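Local structure of putative esterase Rv1847/MT1895 (Mycobacterium tuberculosis, 3S4K) at residues A61-I66 with V87-D92; F72-S77 with L109-R114; E107-H110 with Q116-L119. The protein is a putative esterase of the PaaI thioesterase family that probably hydrolyses acyl-CoA thioesters, perhaps 1,4-dihydroxy-2-naphthoyl-CoA. One frame throughout, in Å; residues are numbered along the deposited sequence. Where two conformers were deposited one is given.

Interaction 1 (A61-I66 with V87-D92)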
loop_
_atom_site.group_PDB
_atom_site.type_symbol
_atom_site.label_atom_id
_atom_site.label_comp_id
_atom_site.label_asym_id
_atom_site.label_seq_id
_atom_site.Cartn_x
_atom_site.Cartn_y
_atom_site.Cartn_z
ATOM N N ALA A 61 -0.226 3.176 1.739
ATOM C CA ALA A 61 0.970 3.886 2.138
ATOM C C ALA A 61 0.758 4.764 3.364
ATOM O O ALA A 61 1.582 4.824 4.282
ATOM C CB ALA A 61 1.485 4.732 0.943
ATOM N N MET A 62 -0.372 5.451 3.371
ATOM C CA MET A 62 -0.805 6.273 4.511
ATOM C C MET A 62 -0.871 5.433 5.776
ATOM O O MET A 62 -0.340 5.799 6.839
ATOM C CB MET A 62 -2.210 6.833 4.279
ATOM C CG MET A 62 -2.301 8.151 3.559
ATOM S SD MET A 62 -3.978 8.817 3.776
ATOM C CE MET A 62 -3.961 9.441 5.453
ATOM N N ILE A 63 -1.533 4.294 5.656
ATOM C CA ILE A 63 -1.705 3.353 6.755
ATOM C C ILE A 63 -0.332 2.886 7.227
ATOM O O ILE A 63 -0.055 2.868 8.411
ATOM C CB ILE A 63 -2.657 2.205 6.312
ATOM C CG1 ILE A 63 -4.090 2.724 6.302
ATOM C CG2 ILE A 63 -2.498 0.905 7.185
ATOM C CD1 ILE A 63 -5.029 1.939 5.412
ATOM N N GLU A 64 0.555 2.582 6.291
ATOM C CA GLU A 64 1.904 2.120 6.648
ATOM C C GLU A 64 2.687 3.174 7.438
ATOM O O GLU A 64 3.291 2.871 8.485
ATOM C CB GLU A 64 2.652 1.715 5.369
ATOM C CG GLU A 64 4.047 1.124 5.602
ATOM C CD GLU A 64 4.035 -0.292 6.131
ATOM O OE1 GLU A 64 2.950 -0.915 6.193
ATOM O OE2 GLU A 64 5.139 -0.788 6.487
ATOM N N SER A 65 2.650 4.417 6.955
ATOM C CA SER A 65 3.357 5.528 7.585
ATOM C C SER A 65 2.853 5.823 8.992
ATOM O O SER A 65 3.626 5.960 9.937
ATOM C CB SER A 65 3.220 6.803 6.745
ATOM O OG SER A 65 4.103 6.781 5.642
ATOM N N ILE A 66 1.550 5.952 9.130
ATOM C CA ILE A 66 0.980 6.374 10.428
ATOM C C ILE A 66 1.250 5.299 11.479
ATOM O O ILE A 66 1.685 5.590 12.597
ATOM C CB ILE A 66 -0.531 6.732 10.302
ATOM C CG1 ILE A 66 -0.719 7.868 9.293
ATOM C CG2 ILE A 66 -1.093 7.197 11.689
ATOM C CD1 ILE A 66 -2.186 8.209 8.928
ATOM N N VAL A 87 6.283 -5.836 8.615
ATOM C CA VAL A 87 6.243 -7.166 7.984
ATOM C C VAL A 87 4.931 -7.479 7.285
ATOM O O VAL A 87 4.937 -8.285 6.371
ATOM C CB VAL A 87 6.665 -8.320 8.922
ATOM C CG1 VAL A 87 8.093 -8.095 9.429
ATOM C CG2 VAL A 87 5.648 -8.467 10.084
ATOM N N ASN A 88 3.806 -6.897 7.700
ATOM C CA ASN A 88 2.550 -7.137 6.975
ATOM C C ASN A 88 1.673 -5.911 7.027
ATOM O O ASN A 88 1.603 -5.254 8.053
ATOM C CB ASN A 88 1.828 -8.370 7.518
ATOM C CG ASN A 88 0.478 -8.629 6.836
ATOM O OD1 ASN A 88 -0.560 -8.147 7.300
ATOM N ND2 ASN A 88 0.501 -9.349 5.718
ATOM N N ASN A 89 1.025 -5.611 5.911
ATOM C CA ASN A 89 0.072 -4.498 5.798
ATOM C C ASN A 89 -1.166 -5.041 5.102
ATOM O O ASN A 89 -1.086 -5.510 3.937
ATOM C CB ASN A 89 0.672 -3.316 5.011
ATOM C CG ASN A 89 -0.328 -2.159 4.767
ATOM O OD1 ASN A 89 -1.495 -2.361 4.370
ATOM N ND2 ASN A 89 0.180 -0.916 4.913
ATOM N N ASN A 90 -2.294 -5.009 5.812
ATOM C CA ASN A 90 -3.538 -5.605 5.333
ATOM C C ASN A 90 -4.603 -4.538 5.394
ATOM O O ASN A 90 -5.066 -4.187 6.480
ATOM C CB ASN A 90 -3.921 -6.813 6.183
ATOM C CG ASN A 90 -5.044 -7.622 5.562
ATOM O OD1 ASN A 90 -5.912 -7.076 4.936
ATOM N ND2 ASN A 90 -5.005 -8.939 5.729
ATOM N N THR A 91 -4.938 -4.008 4.206
ATOM C CA THR A 91 -5.803 -2.848 4.058
ATOM C C THR A 91 -7.074 -3.221 3.338
ATOM O O THR A 91 -7.044 -3.886 2.288
ATOM C CB THR A 91 -5.107 -1.737 3.253
ATOM O OG1 THR A 91 -4.001 -1.268 4.010
ATOM C CG2 THR A 91 -6.087 -0.617 3.013
ATOM N N ASP A 92 -8.194 -2.776 3.899
ATOM C CA ASP A 92 -9.502 -2.948 3.267
ATOM C C ASP A 92 -9.911 -1.596 2.725
ATOM O O ASP A 92 -9.775 -0.573 3.406
ATOM C CB ASP A 92 -10.536 -3.449 4.284
ATOM C CG ASP A 92 -10.238 -4.828 4.771
ATOM O OD1 ASP A 92 -10.330 -5.809 3.965
ATOM O OD2 ASP A 92 -9.895 -4.959 5.962
#
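Glu64 and Asn89 make the one hydrogen bond between 61-66 and 87-92. Asn89 ND2 donates to Glu64 OE1 over 3.1 Å, nearly straight at the hydrogen (166°). The acceptor lies almost in the amide plane and receives the N-H on the anti lone pair of OE1; the carboxylate and amide planes are 23° apart. Glu64 arrives there by a bend: CG runs anti to the backbone N, and the turn at chi2 (75°) swings the carboxylate back toward the strand.

The polar network continues from the same amide. Thr91 OG1 donates to Asn89 OD1 at 2.8 Å, within the carbonyl plane, while Asn89 ND2 also donates to the backbone oxygen of Cys60, one residue before 61-66. With both ends of the amide engaged, its flip is fixed and its rotation restrained.

Van der Waals contact comes from Ile63. Its CD1 meets Thr91 tip to tip, 3.6 Å from Thr91 OG1 and 3.7 Å from Thr91 CG2, and its CG2 branch lies 4.0 Å from Asn89 ND2, the Ile63 and Asn89 side chains crossing at about a right angle. Val120 and Ile122 of strand 115-123 and Val135 of strand 129-140 extend the packing round Ile63.

The setting is that of a hotdog fold, in which the long helix is wrapped by an antiparallel sheet. Residues Asn88 to Asp92 also pair with a strand of the second subunit, carrying the sheet across the dimer interface, and Phe93 of that subunit packs on Glu64 and Asn89. A 1,2-ethanediol, probably from the crystallisation liquor, lies about 4 Å from the Glu64 side chain and may mark a pocket. The chemistry thus implies a buried carboxylate steadied by an oriented amide next to the dimer interface.

Interaction 2 (F72-S77 with L109-R114). With SO4 (sulfate ion), chain G.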
loop_
_atom_site.group_PDB
_atom_site.type_symbol
_atom_site.label_atom_id
_atom_site.label_comp_id
_atom_site.label_asym_id
_atom_site.label_seq_id
_atom_site.Cartn_x
_atom_site.Cartn_y
_atom_site.Cartn_z
ATOM N N PHE A 72 7.202 3.305 16.283
ATOM C CA PHE A 72 8.507 3.798 16.674
ATOM C C PHE A 72 8.406 4.641 17.947
ATOM O O PHE A 72 9.225 4.517 18.848
ATOM C CB PHE A 72 9.094 4.616 15.554
ATOM C CG PHE A 72 10.471 5.090 15.834
ATOM C CD1 PHE A 72 11.569 4.326 15.461
ATOM C CD2 PHE A 72 10.683 6.316 16.462
ATOM C CE1 PHE A 72 12.873 4.774 15.707
ATOM C CE2 PHE A 72 11.980 6.767 16.716
ATOM C CZ PHE A 72 13.075 5.992 16.350
ATOM N N ALA A 73 7.384 5.486 18.022
ATOM C CA ALA A 73 7.178 6.296 19.208
ATOM C C ALA A 73 6.957 5.449 20.451
ATOM O O ALA A 73 7.515 5.747 21.494
ATOM C CB ALA A 73 6.008 7.287 19.016
ATOM N N TRP A 74 6.145 4.407 20.356
ATOM C CA TRP A 74 5.915 3.556 21.514
ATOM C C TRP A 74 7.208 2.829 21.910
ATOM O O TRP A 74 7.566 2.795 23.089
ATOM C CB TRP A 74 4.795 2.552 21.256
ATOM C CG TRP A 74 4.554 1.670 22.420
ATOM C CD1 TRP A 74 3.815 1.962 23.525
ATOM C CD2 TRP A 74 5.099 0.363 22.628
ATOM N NE1 TRP A 74 3.827 0.886 24.404
ATOM C CE2 TRP A 74 4.611 -0.103 23.867
ATOM C CE3 TRP A 74 5.925 -0.479 21.864
ATOM C CZ2 TRP A 74 4.953 -1.349 24.378
ATOM C CZ3 TRP A 74 6.248 -1.743 22.379
ATOM C CH2 TRP A 74 5.764 -2.156 23.617
ATOM N N LEU A 75 7.911 2.253 20.935
ATOM C CA LEU A 75 9.085 1.467 21.259
ATOM C C LEU A 75 10.111 2.300 22.031
ATOM O O LEU A 75 10.772 1.801 22.934
ATOM C CB LEU A 75 9.736 0.910 20.000
ATOM C CG LEU A 75 10.912 -0.060 20.195
ATOM C CD1 LEU A 75 10.541 -1.267 21.013
ATOM C CD2 LEU A 75 11.459 -0.505 18.827
ATOM N N ASN A 76 10.229 3.567 21.662
ATOM C CA ASN A 76 11.260 4.445 22.216
ATOM C C ASN A 76 10.770 5.304 23.377
ATOM O O ASN A 76 11.491 6.179 23.867
ATOM C CB ASN A 76 11.854 5.263 21.091
ATOM C CG ASN A 76 12.702 4.403 20.166
ATOM O OD1 ASN A 76 13.785 3.956 20.557
ATOM N ND2 ASN A 76 12.188 4.107 18.964
ATOM N N SER A 77 9.568 5.001 23.853
ATOM C CA SER A 77 9.003 5.649 25.026
ATOM C C SER A 77 9.403 4.914 26.305
ATOM O O SER A 77 9.056 5.370 27.400
ATOM C CB SER A 77 7.480 5.700 24.924
ATOM O OG SER A 77 6.914 4.427 25.169
ATOM N N LEU A 109 -3.344 -2.363 18.641
ATOM C CA LEU A 109 -3.948 -3.668 18.869
ATOM C C LEU A 109 -3.083 -4.592 19.717
ATOM O O LEU A 109 -3.623 -5.362 20.510
ATOM C CB LEU A 109 -4.281 -4.353 17.534
ATOM C CG LEU A 109 -5.190 -3.532 16.608
ATOM C CD1 LEU A 109 -5.473 -4.312 15.301
ATOM C CD2 LEU A 109 -6.503 -3.160 17.286
ATOM N N HIS A 110 -1.767 -4.554 19.513
ATOM C CA HIS A 110 -0.816 -5.348 20.297
ATOM C C HIS A 110 0.506 -4.616 20.324
ATOM O O HIS A 110 0.974 -4.141 19.292
ATOM C CB HIS A 110 -0.585 -6.746 19.706
ATOM C CG HIS A 110 0.542 -7.482 20.372
ATOM N ND1 HIS A 110 0.406 -8.056 21.619
ATOM C CD2 HIS A 110 1.835 -7.677 20.005
ATOM C CE1 HIS A 110 1.556 -8.602 21.975
ATOM N NE2 HIS A 110 2.445 -8.379 21.018
ATOM N N ARG A 111 1.113 -4.515 21.502
ATOM C CA ARG A 111 2.436 -3.923 21.609
ATOM C C ARG A 111 3.254 -4.752 22.593
ATOM O O ARG A 111 3.009 -4.718 23.789
ATOM C CB ARG A 111 2.334 -2.476 22.083
ATOM C CG ARG A 111 1.611 -1.546 21.115
ATOM C CD ARG A 111 1.383 -0.152 21.710
ATOM N NE ARG A 111 0.364 -0.201 22.757
ATOM C CZ ARG A 111 -0.090 0.858 23.420
ATOM N NH1 ARG A 111 0.394 2.073 23.181
ATOM N NH2 ARG A 111 -1.033 0.706 24.344
ATOM N N GLY A 112 4.202 -5.511 22.068
ATOM C CA GLY A 112 4.963 -6.452 22.873
ATOM C C GLY A 112 6.444 -6.303 22.625
ATOM O O GLY A 112 6.888 -5.386 21.910
ATOM N N ARG A 113 7.210 -7.207 23.220
ATOM C CA ARG A 113 8.660 -7.181 23.075
ATOM C C ARG A 113 9.090 -7.381 21.636
ATOM O O ARG A 113 9.893 -6.603 21.131
ATOM C CB ARG A 113 9.323 -8.234 23.954
ATOM C CG ARG A 113 10.854 -8.192 23.925
ATOM C CD ARG A 113 11.453 -9.193 24.889
ATOM N NE ARG A 113 11.082 -10.557 24.530
ATOM C CZ ARG A 113 11.702 -11.315 23.627
ATOM N NH1 ARG A 113 12.767 -10.868 22.957
ATOM N NH2 ARG A 113 11.251 -12.539 23.390
ATOM N N ARG A 114 8.545 -8.390 20.961
ATOM C CA ARG A 114 9.021 -8.711 19.613
ATOM C C ARG A 114 8.276 -8.018 18.492
ATOM O O ARG A 114 8.887 -7.682 17.466
ATOM C CB ARG A 114 9.007 -10.227 19.376
ATOM C CG ARG A 114 10.121 -10.925 20.104
ATOM C CD ARG A 114 10.031 -12.425 20.008
ATOM N NE ARG A 114 10.259 -12.881 18.630
ATOM C CZ ARG A 114 10.669 -14.094 18.285
ATOM N NH1 ARG A 114 10.920 -15.014 19.213
ATOM N NH2 ARG A 114 10.818 -14.390 16.999
HETATM S S SO4 G . -1.539 -3.227 23.685
HETATM O O1 SO4 G . -1.397 -2.481 22.454
HETATM O O2 SO4 G . -1.190 -2.323 24.794
HETATM O O3 SO4 G . -2.954 -3.594 23.809
HETATM O O4 SO4 G . -0.724 -4.483 23.759
#
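One face of the indole of Trp74, on the last turn of helix 56-75, is covered by the methylenes of Arg111. The tight part is a CH-pi contact: Arg111 CD sits 3.6 Å from the centroid of the five-membered ring, only 5° off its normal, while Arg111 CB covers the six-membered part of the same face, 3.7 Å from Trp74 CZ2. The bend at chi3 (-71°) carries the guanidinium past the rim of the ring, bringing Arg111 NH1 to 3.4 Å from Trp74 CD1, with the two planes 35° apart. Gly112 O meets the edge of the ring, near its plane, 3.7 Å from Trp74 CZ3.

The other side of Arg111 is polar and more open to solvent; there hydrogen bonds to a sulfate, probably from the crystallisation liquor, replace protein packing. Arg111 NE donates to sulfate O1 at 2.9 Å and Arg111 NH2 to sulfate O2 at 3.1 Å, with the anion at the guanidinium edge, and the backbone N of Arg111 binds sulfate O4. NH1 is turned to a salt bridge with Asp35, so the guanidinium is held by anions of two kinds.

This is a surface contact in which the C-terminal end of the central hotdog helix is covered by the end of strand 110-111 and the start of the turn leading to strand 115-123.

Interaction 3 (E107-H110 with Q116-L119)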
loop_
_atom_site.group_PDB
_atom_site.type_symbol
_atom_site.label_atom_id
_atom_site.label_comp_id
_atom_site.label_asym_id
_atom_site.label_seq_id
_atom_site.Cartn_x
_atom_site.Cartn_y
_atom_site.Cartn_z
ATOM N N GLU A 107 -4.484 3.314 16.136
ATOM C CA GLU A 107 -4.775 2.809 17.492
ATOM C C GLU A 107 -4.060 1.485 17.663
ATOM O O GLU A 107 -3.965 0.712 16.717
ATOM C CB GLU A 107 -6.247 2.455 17.661
ATOM C CG GLU A 107 -7.273 3.473 17.443
ATOM C CD GLU A 107 -8.611 2.772 17.292
ATOM O OE1 GLU A 107 -9.036 2.071 18.254
ATOM O OE2 GLU A 107 -9.174 2.829 16.191
ATOM N N PRO A 108 -3.584 1.182 18.876
ATOM C CA PRO A 108 -2.848 -0.035 19.096
ATOM C C PRO A 108 -3.720 -1.274 19.309
ATOM O O PRO A 108 -4.722 -1.227 20.035
ATOM C CB PRO A 108 -2.043 0.283 20.348
ATOM C CG PRO A 108 -2.927 1.195 21.121
ATOM C CD PRO A 108 -3.635 2.021 20.083
ATOM N N LEU A 109 -3.344 -2.363 18.641
ATOM C CA LEU A 109 -3.948 -3.668 18.869
ATOM C C LEU A 109 -3.083 -4.592 19.717
ATOM O O LEU A 109 -3.623 -5.362 20.510
ATOM C CB LEU A 109 -4.281 -4.353 17.534
ATOM C CG LEU A 109 -5.190 -3.532 16.608
ATOM C CD1 LEU A 109 -5.473 -4.312 15.301
ATOM C CD2 LEU A 109 -6.503 -3.160 17.286
ATOM N N HIS A 110 -1.767 -4.554 19.513
ATOM C CA HIS A 110 -0.816 -5.348 20.297
ATOM C C HIS A 110 0.506 -4.616 20.324
ATOM O O HIS A 110 0.974 -4.141 19.292
ATOM C CB HIS A 110 -0.585 -6.746 19.706
ATOM C CG HIS A 110 0.542 -7.482 20.372
ATOM N ND1 HIS A 110 0.406 -8.056 21.619
ATOM C CD2 HIS A 110 1.835 -7.677 20.005
ATOM C CE1 HIS A 110 1.556 -8.602 21.975
ATOM N NE2 HIS A 110 2.445 -8.379 21.018
ATOM N N GLN A 116 4.596 -5.484 17.116
ATOM C CA GLN A 116 3.465 -4.614 17.321
ATOM C C GLN A 116 2.457 -4.799 16.206
ATOM O O GLN A 116 2.812 -5.112 15.062
ATOM C CB GLN A 116 3.857 -3.129 17.432
ATOM C CG GLN A 116 5.064 -2.841 18.291
ATOM C CD GLN A 116 5.331 -1.367 18.444
ATOM O OE1 GLN A 116 4.384 -0.570 18.608
ATOM N NE2 GLN A 116 6.617 -0.979 18.389
ATOM N N LEU A 117 1.202 -4.552 16.549
ATOM C CA LEU A 117 0.122 -4.580 15.605
ATOM C C LEU A 117 -0.702 -3.298 15.819
ATOM O O LEU A 117 -1.186 -3.042 16.940
ATOM C CB LEU A 117 -0.689 -5.880 15.778
ATOM C CG LEU A 117 -1.800 -6.120 14.755
ATOM C CD1 LEU A 117 -1.226 -6.405 13.389
ATOM C CD2 LEU A 117 -2.761 -7.227 15.190
ATOM N N TRP A 118 -0.860 -2.492 14.765
ATOM C CA TRP A 118 -1.578 -1.216 14.812
ATOM C C TRP A 118 -2.726 -1.190 13.797
ATOM O O TRP A 118 -2.584 -1.715 12.695
ATOM C CB TRP A 118 -0.649 -0.033 14.501
ATOM C CG TRP A 118 0.326 0.236 15.624
ATOM C CD1 TRP A 118 1.497 -0.389 15.852
ATOM C CD2 TRP A 118 0.179 1.204 16.667
ATOM N NE1 TRP A 118 2.116 0.128 16.966
ATOM C CE2 TRP A 118 1.313 1.096 17.504
ATOM C CE3 TRP A 118 -0.807 2.141 16.985
ATOM C CZ2 TRP A 118 1.500 1.915 18.625
ATOM C CZ3 TRP A 118 -0.635 2.921 18.112
ATOM C CH2 TRP A 118 0.515 2.812 18.912
ATOM N N LEU A 119 -3.858 -0.594 14.189
ATOM C CA LEU A 119 -5.010 -0.351 13.311
ATOM C C LEU A 119 -5.011 1.120 12.885
ATOM O O LEU A 119 -4.886 2.021 13.725
ATOM C CB LEU A 119 -6.315 -0.631 14.057
ATOM C CG LEU A 119 -7.585 -0.128 13.386
ATOM C CD1 LEU A 119 -7.809 -0.908 12.107
ATOM C CD2 LEU A 119 -8.783 -0.307 14.330
#
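Residues 107-110 and 116-119 run antiparallel, with Glu107 and Leu119 as a hydrogen-bonded pair, Pro108 opposite Trp118 as a non-hydrogen-bonded pair, and His110 hydrogen-bonded with Leu117. Glu107 N to Leu119 O and Leu119 N to Glu107 O are both 2.8 Å long. Beyond Pro108 the register slips by one: Leu117 O accepts from Leu109 N at 2.8 Å and from His110 N at 3.0 Å. Leu109 and His110 thus both face Leu117, a classic beta bulge, and the chain turns a corner at Leu109. In the hotdog sheet this bulge separates strand 100-108 from strand 110-111, both of which pair with strand 115-123.

On the face that looks to helix 56-75, Pro108 lies over the Trp118 indole. Pro108 CB stands 3.9 Å from the centroid of the six-membered ring of Trp118, 17° off the normal, and Pro108 CD comes 3.7 Å from Trp118 CZ3. With chi1 at -71° the indole is laid across the backbone at Glu107 and Pro108, its CE3 close to Glu107 C. Its rotation is fixed at the pyrrole end: Trp118 NE1 donates in the ring plane to Gln116 OE1, 2.9 Å away, although the donor stands above the carbonyl plane of the amide. Gln116 NE2 in turn binds Asn139 OD1 and Ala71 O, while Ala67, Ala70 and Ala71 of the helix pack on the indole.

The opposite face carries Glu107, His110, Leu117 and Leu119. Leu109 reaches toward the other strand, its CD1 4.0 Å from both Leu117 CD2 and Leu119 CB, and the Glu107 side chain runs alongside Leu119, pointing the same way.

How the interactions relate
All three interactions reach one antiparallel sheet, and interactions 1 and 2 use two parts of helix 56-75, their centres about 16 Å apart and without touching. Interaction 3 lies about 11 Å centre to centre from interaction 1 and 9 Å from interaction 2, with which it shares Leu109 and His110. These two touch directly: Trp74 and Arg111 pack on Gln116, and Arg111 on Trp118. Along the chain the segments of interactions 1 and 2 alternate, whereas interaction 1 closes before interaction 3 opens. The hotdog helix therefore meets the sheet near the dimer interface in 61-66/87-92 and at its C-terminal, solvent-facing end in 72-77/109-114.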